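Local coordinates for protein CopN (Chlamydia pneumoniae, PDB 4NRH) that probably acts as a type III secretion gatekeeper that, in complex with the chaperone Scc3, helps direct the secretion of translocator proteins, at residues 32-37 with 65-70; 164-169 with 184-189; 200-205 with 267-272. All blocks are in the same frame, centred on the assembly; numbering follows the deposited sequence.

Contact 1: residues 32-37 with 65-70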
loop_
_atom_site.group_PDB
_atom_site.type_symbol
_atom_site.label_atom_id
_atom_site.label_comp_id
_atom_site.label_asym_id
_atom_site.label_seq_id
_atom_site.Cartn_x
_atom_site.Cartn_y
_atom_site.Cartn_z
ATOM N N GLN A 32 -7.685 -21.502 -36.209
ATOM C CA GLN A 32 -8.758 -22.220 -36.883
ATOM C C GLN A 32 -10.076 -21.458 -36.793
ATOM O O GLN A 32 -10.807 -21.340 -37.776
ATOM C CB GLN A 32 -8.920 -23.619 -36.282
ATOM C CG GLN A 32 -9.806 -24.558 -37.085
ATOM C CD GLN A 32 -9.088 -25.174 -38.271
ATOM O OE1 GLN A 32 -8.018 -24.716 -38.674
ATOM N NE2 GLN A 32 -9.672 -26.226 -38.834
ATOM N N GLU A 33 -10.370 -20.944 -35.603
ATOM C CA GLU A 33 -11.609 -20.212 -35.367
ATOM C C GLU A 33 -11.612 -18.861 -36.076
ATOM O O GLU A 33 -12.661 -18.380 -36.506
ATOM C CB GLU A 33 -11.838 -20.027 -33.866
ATOM C CG GLU A 33 -12.252 -21.305 -33.151
ATOM C CD GLU A 33 -12.018 -21.245 -31.653
ATOM O OE1 GLU A 33 -11.585 -20.183 -31.157
ATOM O OE2 GLU A 33 -12.271 -22.260 -30.970
ATOM N N LEU A 34 -10.438 -18.247 -36.193
ATOM C CA LEU A 34 -10.319 -16.976 -36.899
ATOM C C LEU A 34 -10.484 -17.161 -38.404
ATOM O O LEU A 34 -11.173 -16.380 -39.062
ATOM C CB LEU A 34 -8.976 -16.310 -36.591
ATOM C CG LEU A 34 -8.860 -15.647 -35.216
ATOM C CD1 LEU A 34 -7.436 -15.184 -34.953
ATOM C CD2 LEU A 34 -9.829 -14.479 -35.110
ATOM N N ARG A 35 -9.848 -18.195 -38.948
ATOM C CA ARG A 35 -9.976 -18.509 -40.367
ATOM C C ARG A 35 -11.399 -18.947 -40.701
ATOM O O ARG A 35 -11.908 -18.656 -41.783
ATOM C CB ARG A 35 -8.977 -19.593 -40.778
ATOM C CG ARG A 35 -7.527 -19.133 -40.780
ATOM C CD ARG A 35 -6.605 -20.207 -41.340
ATOM N NE ARG A 35 -6.509 -21.361 -40.451
ATOM C CZ ARG A 35 -5.575 -21.504 -39.517
ATOM N NH1 ARG A 35 -4.654 -20.565 -39.349
ATOM N NH2 ARG A 35 -5.561 -22.586 -38.750
ATOM N N GLY A 36 -12.033 -19.649 -39.768
ATOM C CA GLY A 36 -13.406 -20.086 -39.940
ATOM C C GLY A 36 -14.349 -18.909 -40.087
ATOM O O GLY A 36 -15.286 -18.944 -40.884
ATOM N N LEU A 37 -14.099 -17.862 -39.306
ATOM C CA LEU A 37 -14.877 -16.632 -39.391
ATOM C C LEU A 37 -14.623 -15.936 -40.723
ATOM O O LEU A 37 -15.552 -15.462 -41.378
ATOM C CB LEU A 37 -14.538 -15.700 -38.226
ATOM C CG LEU A 37 -15.201 -14.322 -38.230
ATOM C CD1 LEU A 37 -16.717 -14.452 -38.301
ATOM C CD2 LEU A 37 -14.783 -13.521 -37.005
ATOM N N SER A 65 -13.711 -7.995 -30.904
ATOM C CA SER A 65 -12.912 -6.842 -31.298
ATOM C C SER A 65 -11.556 -7.283 -31.837
ATOM O O SER A 65 -11.017 -6.679 -32.764
ATOM C CB SER A 65 -12.728 -5.890 -30.113
ATOM O OG SER A 65 -12.014 -4.730 -30.497
ATOM N N THR A 66 -11.009 -8.341 -31.244
ATOM C CA THR A 66 -9.743 -8.905 -31.691
ATOM C C THR A 66 -9.885 -9.532 -33.076
ATOM O O THR A 66 -9.040 -9.330 -33.950
ATOM C CB THR A 66 -9.221 -9.969 -30.704
ATOM O OG1 THR A 66 -8.969 -9.361 -29.430
ATOM C CG2 THR A 66 -7.938 -10.603 -31.223
ATOM N N ALA A 67 -10.962 -10.290 -33.266
ATOM C CA ALA A 67 -11.236 -10.946 -34.540
ATOM C C ALA A 67 -11.413 -9.928 -35.664
ATOM O O ALA A 67 -10.959 -10.146 -36.787
ATOM C CB ALA A 67 -12.474 -11.829 -34.427
ATOM N N LEU A 68 -12.071 -8.816 -35.351
ATOM C CA LEU A 68 -12.278 -7.745 -36.319
ATOM C C LEU A 68 -10.958 -7.113 -36.751
ATOM O O LEU A 68 -10.771 -6.803 -37.929
ATOM C CB LEU A 68 -13.215 -6.682 -35.746
ATOM C CG LEU A 68 -14.697 -7.046 -35.845
ATOM C CD1 LEU A 68 -15.523 -6.218 -34.881
ATOM C CD2 LEU A 68 -15.199 -6.878 -37.274
ATOM N N ASP A 69 -10.053 -6.908 -35.797
ATOM C CA ASP A 69 -8.708 -6.435 -36.113
ATOM C C ASP A 69 -8.029 -7.376 -37.103
ATOM O O ASP A 69 -7.367 -6.932 -38.041
ATOM C CB ASP A 69 -7.860 -6.305 -34.845
ATOM C CG ASP A 69 -8.370 -5.229 -33.908
ATOM O OD1 ASP A 69 -8.972 -4.249 -34.396
ATOM O OD2 ASP A 69 -8.164 -5.358 -32.684
ATOM N N TYR A 70 -8.196 -8.677 -36.882
ATOM C CA TYR A 70 -7.605 -9.687 -37.751
ATOM C C TYR A 70 -8.203 -9.646 -39.155
ATOM O O TYR A 70 -7.476 -9.699 -40.146
ATOM C CB TYR A 70 -7.786 -11.086 -37.155
ATOM C CG TYR A 70 -7.712 -12.184 -38.193
ATOM C CD1 TYR A 70 -6.497 -12.553 -38.755
ATOM C CD2 TYR A 70 -8.858 -12.843 -38.621
ATOM C CE1 TYR A 70 -6.423 -13.548 -39.710
ATOM C CE2 TYR A 70 -8.794 -13.842 -39.575
ATOM C CZ TYR A 70 -7.573 -14.191 -40.116
ATOM O OH TYR A 70 -7.500 -15.184 -41.066
#

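Contact 2: residues 164-169 with 184-189. Unlike the reference sequence in segment 164-169: Gly169 (reference Glu).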
loop_
_atom_site.group_PDB
_atom_site.type_symbol
_atom_site.label_atom_id
_atom_site.label_comp_id
_atom_site.label_asym_id
_atom_site.label_seq_id
_atom_site.Cartn_x
_atom_site.Cartn_y
_atom_site.Cartn_z
ATOM N N LYS A 164 -2.298 -4.477 -11.872
ATOM C CA LYS A 164 -1.618 -4.646 -13.151
ATOM C C LYS A 164 -2.417 -3.999 -14.279
ATOM O O LYS A 164 -1.856 -3.334 -15.151
ATOM C CB LYS A 164 -1.391 -6.131 -13.442
ATOM C CG LYS A 164 -0.873 -6.424 -14.841
ATOM C CD LYS A 164 0.563 -5.957 -15.008
ATOM C CE LYS A 164 1.098 -6.296 -16.389
ATOM N NZ LYS A 164 2.509 -5.854 -16.560
ATOM N N GLY A 165 -3.731 -4.200 -14.251
ATOM C CA GLY A 165 -4.622 -3.601 -15.227
ATOM C C GLY A 165 -4.626 -2.086 -15.166
ATOM O O GLY A 165 -4.597 -1.417 -16.199
ATOM N N MET A 166 -4.665 -1.541 -13.953
ATOM C CA MET A 166 -4.717 -0.096 -13.764
ATOM C C MET A 166 -3.388 0.552 -14.141
ATOM O O MET A 166 -3.357 1.673 -14.650
ATOM C CB MET A 166 -5.091 0.249 -12.321
ATOM C CG MET A 166 -6.562 0.017 -12.001
ATOM S SD MET A 166 -6.999 0.316 -10.276
ATOM C CE MET A 166 -5.771 -0.679 -9.440
ATOM N N ALA A 167 -2.294 -0.157 -13.880
ATOM C CA ALA A 167 -0.971 0.305 -14.287
ATOM C C ALA A 167 -0.896 0.402 -15.806
ATOM O O ALA A 167 -0.265 1.306 -16.352
ATOM C CB ALA A 167 0.107 -0.625 -13.757
ATOM N N THR A 168 -1.544 -0.544 -16.479
ATOM C CA THR A 168 -1.616 -0.547 -17.934
ATOM C C THR A 168 -2.456 0.635 -18.411
ATOM O O THR A 168 -2.117 1.299 -19.391
ATOM C CB THR A 168 -2.217 -1.863 -18.470
ATOM O OG1 THR A 168 -1.371 -2.960 -18.103
ATOM C CG2 THR A 168 -2.353 -1.819 -19.987
ATOM N N GLY A 169 -3.549 0.893 -17.700
ATOM C CA GLY A 169 -4.439 1.993 -18.025
ATOM C C GLY A 169 -3.792 3.358 -17.882
ATOM O O GLY A 169 -4.205 4.316 -18.532
ATOM N N VAL A 184 -6.388 7.306 -7.822
ATOM C CA VAL A 184 -7.158 7.100 -6.602
ATOM C C VAL A 184 -7.546 5.631 -6.454
ATOM O O VAL A 184 -7.509 5.076 -5.355
ATOM C CB VAL A 184 -8.428 7.976 -6.586
ATOM C CG1 VAL A 184 -9.272 7.678 -5.355
ATOM C CG2 VAL A 184 -8.055 9.447 -6.631
ATOM N N LEU A 185 -7.905 5.006 -7.570
ATOM C CA LEU A 185 -8.279 3.595 -7.580
ATOM C C LEU A 185 -7.116 2.707 -7.142
ATOM O O LEU A 185 -7.304 1.751 -6.388
ATOM C CB LEU A 185 -8.767 3.184 -8.971
ATOM C CG LEU A 185 -10.191 2.635 -9.099
ATOM C CD1 LEU A 185 -10.964 2.780 -7.798
ATOM C CD2 LEU A 185 -10.924 3.333 -10.234
ATOM N N MET A 186 -5.918 3.028 -7.620
ATOM C CA MET A 186 -4.725 2.268 -7.262
ATOM C C MET A 186 -4.403 2.446 -5.783
ATOM O O MET A 186 -3.993 1.499 -5.114
ATOM C CB MET A 186 -3.533 2.687 -8.127
ATOM C CG MET A 186 -3.682 2.314 -9.597
ATOM S SD MET A 186 -2.274 2.781 -10.621
ATOM C CE MET A 186 -1.117 1.473 -10.226
ATOM N N THR A 187 -4.583 3.665 -5.282
ATOM C CA THR A 187 -4.378 3.951 -3.865
ATOM C C THR A 187 -5.331 3.129 -3.001
ATOM O O THR A 187 -4.919 2.521 -2.013
ATOM C CB THR A 187 -4.576 5.451 -3.557
ATOM O OG1 THR A 187 -3.575 6.220 -4.239
ATOM C CG2 THR A 187 -4.470 5.711 -2.061
ATOM N N GLU A 188 -6.604 3.113 -3.385
ATOM C CA GLU A 188 -7.621 2.350 -2.667
ATOM C C GLU A 188 -7.361 0.849 -2.739
ATOM O O GLU A 188 -7.606 0.123 -1.776
ATOM C CB GLU A 188 -9.017 2.665 -3.216
ATOM C CG GLU A 188 -9.496 4.087 -2.948
ATOM C CD GLU A 188 -9.533 4.433 -1.467
ATOM O OE1 GLU A 188 -9.737 3.519 -0.640
ATOM O OE2 GLU A 188 -9.356 5.623 -1.131
ATOM N N THR A 189 -6.863 0.389 -3.883
ATOM C CA THR A 189 -6.575 -1.027 -4.069
ATOM C C THR A 189 -5.352 -1.435 -3.247
ATOM O O THR A 189 -5.291 -2.548 -2.722
ATOM C CB THR A 189 -6.342 -1.365 -5.556
ATOM O OG1 THR A 189 -7.487 -0.971 -6.321
ATOM C CG2 THR A 189 -6.109 -2.858 -5.741
#

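Contact 3: residues 200-205 with 267-272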
loop_
_atom_site.group_PDB
_atom_site.type_symbol
_atom_site.label_atom_id
_atom_site.label_comp_id
_atom_site.label_asym_id
_atom_site.label_seq_id
_atom_site.Cartn_x
_atom_site.Cartn_y
_atom_site.Cartn_z
ATOM N N ASP A 200 -5.617 -12.559 6.105
ATOM C CA ASP A 200 -4.681 -13.653 5.873
ATOM C C ASP A 200 -4.031 -14.092 7.180
ATOM O O ASP A 200 -3.881 -15.287 7.440
ATOM C CB ASP A 200 -3.609 -13.240 4.861
ATOM C CG ASP A 200 -2.551 -14.312 4.661
ATOM O OD1 ASP A 200 -1.584 -14.352 5.452
ATOM O OD2 ASP A 200 -2.686 -15.113 3.713
ATOM N N TYR A 201 -3.646 -13.117 7.996
ATOM C CA TYR A 201 -3.003 -13.395 9.273
ATOM C C TYR A 201 -3.939 -14.130 10.228
ATOM O O TYR A 201 -3.578 -15.164 10.787
ATOM C CB TYR A 201 -2.515 -12.096 9.918
ATOM C CG TYR A 201 -1.865 -12.290 11.269
ATOM C CD1 TYR A 201 -0.627 -12.910 11.381
ATOM C CD2 TYR A 201 -2.489 -11.858 12.433
ATOM C CE1 TYR A 201 -0.029 -13.093 12.611
ATOM C CE2 TYR A 201 -1.896 -12.035 13.669
ATOM C CZ TYR A 201 -0.665 -12.654 13.751
ATOM O OH TYR A 201 -0.066 -12.837 14.974
ATOM N N PHE A 202 -5.146 -13.604 10.398
ATOM C CA PHE A 202 -6.101 -14.179 11.340
ATOM C C PHE A 202 -6.652 -15.528 10.884
ATOM O O PHE A 202 -6.933 -16.391 11.711
ATOM C CB PHE A 202 -7.247 -13.198 11.592
ATOM C CG PHE A 202 -6.827 -11.966 12.343
ATOM C CD1 PHE A 202 -6.177 -12.074 13.562
ATOM C CD2 PHE A 202 -7.075 -10.705 11.831
ATOM C CE1 PHE A 202 -5.784 -10.945 14.256
ATOM C CE2 PHE A 202 -6.686 -9.575 12.520
ATOM C CZ PHE A 202 -6.040 -9.694 13.735
ATOM N N GLU A 203 -6.807 -15.709 9.574
ATOM C CA GLU A 203 -7.306 -16.975 9.037
ATOM C C GLU A 203 -6.409 -18.136 9.453
ATOM O O GLU A 203 -6.880 -19.247 9.691
ATOM C CB GLU A 203 -7.412 -16.917 7.511
ATOM C CG GLU A 203 -7.914 -18.209 6.879
ATOM C CD GLU A 203 -8.190 -18.067 5.396
ATOM O OE1 GLU A 203 -7.534 -17.230 4.743
ATOM O OE2 GLU A 203 -9.061 -18.801 4.881
ATOM N N SER A 204 -5.111 -17.869 9.531
ATOM C CA SER A 204 -4.142 -18.870 9.955
ATOM C C SER A 204 -4.087 -19.022 11.477
ATOM O O SER A 204 -4.096 -20.138 11.996
ATOM C CB SER A 204 -2.753 -18.517 9.417
ATOM O OG SER A 204 -1.735 -19.139 10.180
ATOM N N ARG A 205 -4.029 -17.898 12.184
ATOM C CA ARG A 205 -3.758 -17.909 13.621
ATOM C C ARG A 205 -4.975 -18.213 14.501
ATOM O O ARG A 205 -4.840 -18.862 15.538
ATOM C CB ARG A 205 -3.155 -16.568 14.048
ATOM C CG ARG A 205 -1.946 -16.125 13.236
ATOM C CD ARG A 205 -0.819 -17.141 13.279
ATOM N NE ARG A 205 -0.513 -17.573 14.639
ATOM C CZ ARG A 205 0.321 -18.563 14.936
ATOM N NH1 ARG A 205 0.943 -19.221 13.966
ATOM N NH2 ARG A 205 0.541 -18.891 16.202
ATOM N N ASN A 267 -3.196 -11.030 22.821
ATOM C CA ASN A 267 -1.862 -11.397 22.360
ATOM C C ASN A 267 -1.827 -11.526 20.843
ATOM O O ASN A 267 -0.829 -11.196 20.200
ATOM C CB ASN A 267 -1.408 -12.705 23.007
ATOM C CG ASN A 267 -0.994 -12.526 24.454
ATOM O OD1 ASN A 267 -0.502 -11.467 24.844
ATOM N ND2 ASN A 267 -1.191 -13.564 25.257
ATOM N N LEU A 268 -2.926 -12.017 20.279
ATOM C CA LEU A 268 -3.054 -12.156 18.835
ATOM C C LEU A 268 -3.078 -10.784 18.164
ATOM O O LEU A 268 -2.431 -10.574 17.137
ATOM C CB LEU A 268 -4.315 -12.946 18.487
ATOM C CG LEU A 268 -4.443 -13.366 17.025
ATOM C CD1 LEU A 268 -3.205 -14.139 16.616
ATOM C CD2 LEU A 268 -5.696 -14.201 16.816
ATOM N N PHE A 269 -3.835 -9.858 18.745
ATOM C CA PHE A 269 -3.895 -8.486 18.250
ATOM C C PHE A 269 -2.534 -7.804 18.316
ATOM O O PHE A 269 -2.135 -7.108 17.381
ATOM C CB PHE A 269 -4.923 -7.671 19.041
ATOM C CG PHE A 269 -6.346 -7.912 18.618
ATOM C CD1 PHE A 269 -6.634 -8.705 17.520
ATOM C CD2 PHE A 269 -7.394 -7.337 19.316
ATOM C CE1 PHE A 269 -7.942 -8.924 17.129
ATOM C CE2 PHE A 269 -8.704 -7.552 18.931
ATOM C CZ PHE A 269 -8.978 -8.347 17.835
ATOM N N PHE A 270 -1.831 -7.999 19.428
ATOM C CA PHE A 270 -0.520 -7.389 19.624
ATOM C C PHE A 270 0.490 -7.940 18.623
ATOM O O PHE A 270 1.289 -7.194 18.059
ATOM C CB PHE A 270 -0.024 -7.618 21.055
ATOM C CG PHE A 270 1.197 -6.814 21.407
ATOM C CD1 PHE A 270 2.467 -7.315 21.168
ATOM C CD2 PHE A 270 1.075 -5.552 21.965
ATOM C CE1 PHE A 270 3.591 -6.575 21.484
ATOM C CE2 PHE A 270 2.194 -4.808 22.283
ATOM C CZ PHE A 270 3.454 -5.321 22.043
ATOM N N SER A 271 0.447 -9.251 18.412
ATOM C CA SER A 271 1.322 -9.902 17.445
ATOM C C SER A 271 1.030 -9.423 16.026
ATOM O O SER A 271 1.924 -9.369 15.183
ATOM C CB SER A 271 1.175 -11.422 17.530
ATOM O OG SER A 271 1.358 -11.878 18.859
ATOM N N ALA A 272 -0.227 -9.071 15.772
ATOM C CA ALA A 272 -0.653 -8.612 14.452
ATOM C C ALA A 272 -0.003 -7.284 14.071
ATOM O O ALA A 272 0.116 -6.960 12.890
ATOM C CB ALA A 272 -2.169 -8.490 14.401
#

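Contact 1: residues 32-37 with 65-70
Leu34 and Ala67 lie at the centre of a buried apolar helix-helix contact, where helix 31-40 crosses helix 61-74 in the N-terminal, HrpJ-like part of CopN. The short axes approach to 10.5 Å at a crossing angle of -66°. Two leucine branches meet one methyl: Leu34 CD2 lies 3.8 Å from Ala67 CB, and Leu37 CD2, one turn on, reaches the same CB at 3.9 Å. Alanine suits this place because its single methyl leaves room for both tips. Tyr70 lies one turn after Ala67. With CG anti to the backbone N (chi1 157°), Tyr70 sends its ring toward helix 31-40, where Leu34 CB sits over one face, 4.2 Å from the Tyr70 ring centroid, a CH-pi contact. The rim atom Tyr70 CE2 also comes to 3.5 Å from Leu34 O. Beyond the ring, Arg35 CG borders Tyr70 OH at 4.0 Å, while the guanidinium is turned 85° from the ring plane. Its NH2 donates in plane to Gln32 OE1 and its NH1 forms salt bridges with Asp17 and Asp20. Helix 18-24 packs alongside through Ala19 and Tyr22. The steep crossing, with small and branched apolar side chains at its centre, is that of an all-helical bundle.

Contact 2: residues 164-169 with 184-189
Met166 reaches across from helix 152-172 to three residues of helix 179-215, and its thioether end makes the tight part of this contact. Met166 SD lies 3.6 Å from Leu185 CB, the two side chains crossing at about a right angle. The chain then bends at chi3 (-52°), bringing Met166 CE to 3.7 Å from Met186 CG and to 3.6 Å from Thr189 OG1, which it meets tip to tip. An unbranched, flexible methionine suits this place, since its sulfur and methyl can serve different neighbours. Thr189 can face a methyl because Thr189 OG1 donates to Leu185 O at 2.7 Å, from the opposite face of that carbonyl to the bond from Thr189 N; the hydroxyl proton is thus used within its own helix. Tyr129 and Thr133 of helix 122-133 also touch Met166.

Packing is looser at the partly exposed Ala167, whose CB is 4.3 Å from Met186 CE. Further round the second helix, Thr187 points away from the contact and packs on Asp29 of the chaperone chain. On the far side of the first helix, exposed Lys164 also points away. With axes 10.2 Å apart and N-to-C directions at 160°, the two neighbouring helices form an antiparallel alpha-hairpin.

Contact 3: residues 200-205 with 267-272
The rings of Tyr201 and Phe202 reach from helix 179-215 to helix 259-272, the two sharing Leu268 and Ala272 as partners. Over one face of the Tyr201 ring lies Arg205 CG of the same helix, 3.6 Å above the plane and offset toward the rim, while Leu268 O sits at the ring edge. Phe202 has Tyr201 CD2 over one face, again toward the rim, and Leu268 CG at its edge, in plane, 3.9 Å from Phe202 CE1. Tyr233 of helix 226-237 adds an edge-to-face contact to Phe202.

Tyr201 CG is anti to the backbone N (chi1 178°), and the ring beyond it extends toward the second helix. Tyr201 CE2 packs 3.6 Å from Ala272 CB, and Tyr201 OH lies 3.2 Å from Ser271 CB. That contact is with carbon: Ser271 OG donates to Asn267 O one turn back, so the serine keeps its hydroxyl within its own helix. Alanine at 272 is small enough to let the tyrosine ring come close to the backbone.

Both segments fall in the third helical domain of the low-calcium-response E family. Their short axes run largely antiparallel, at 140°, and 11.2 Å apart, a separation bridged by large side chains.

Leu268 uses its branches separately. Leu268 CD1 lies 3.5 Å from Arg205 CB and also borders Tyr201, whereas CD2 turns to Phe202 CD1. Deeper in, Phe202 CZ comes to 4.0 Å from Phe269 CD1, with the ring planes 72° apart; Phe269 also packs against Val229 and Ile236 of helix 226-237 and Ile294 of helix 284-301. Arginine suits the partly exposed border because its aliphatic CB and CG can cover Leu268 and Tyr201. On the second helix Phe270 points away from this contact and packs on Leu46 of the chaperone chain.

Overall arrangement
From the N terminus the chain first closes contact 1, joining helices 31-40 and 61-74 across 27 intervening residues. Contact 2 follows with the shortest connection, 14 residues, where the chain turns after helix 152-172 and helix 179-215 packs back against it. That long helix continues to contact 3, whose 61-residue excursion through helices 226-237 and 244-255 ends when helix 259-272 packs against it. The three closures are in series; none nests in or crosses another. Contacts 2 and 3, with centres about 28 Å apart, share helix 179-215, which links the middle of the elongated chain to its C-terminal helical domain. Contact 1, within the HrpJ-like domain, lies across the chain's centre from contact 3, their centres about 51 Å apart.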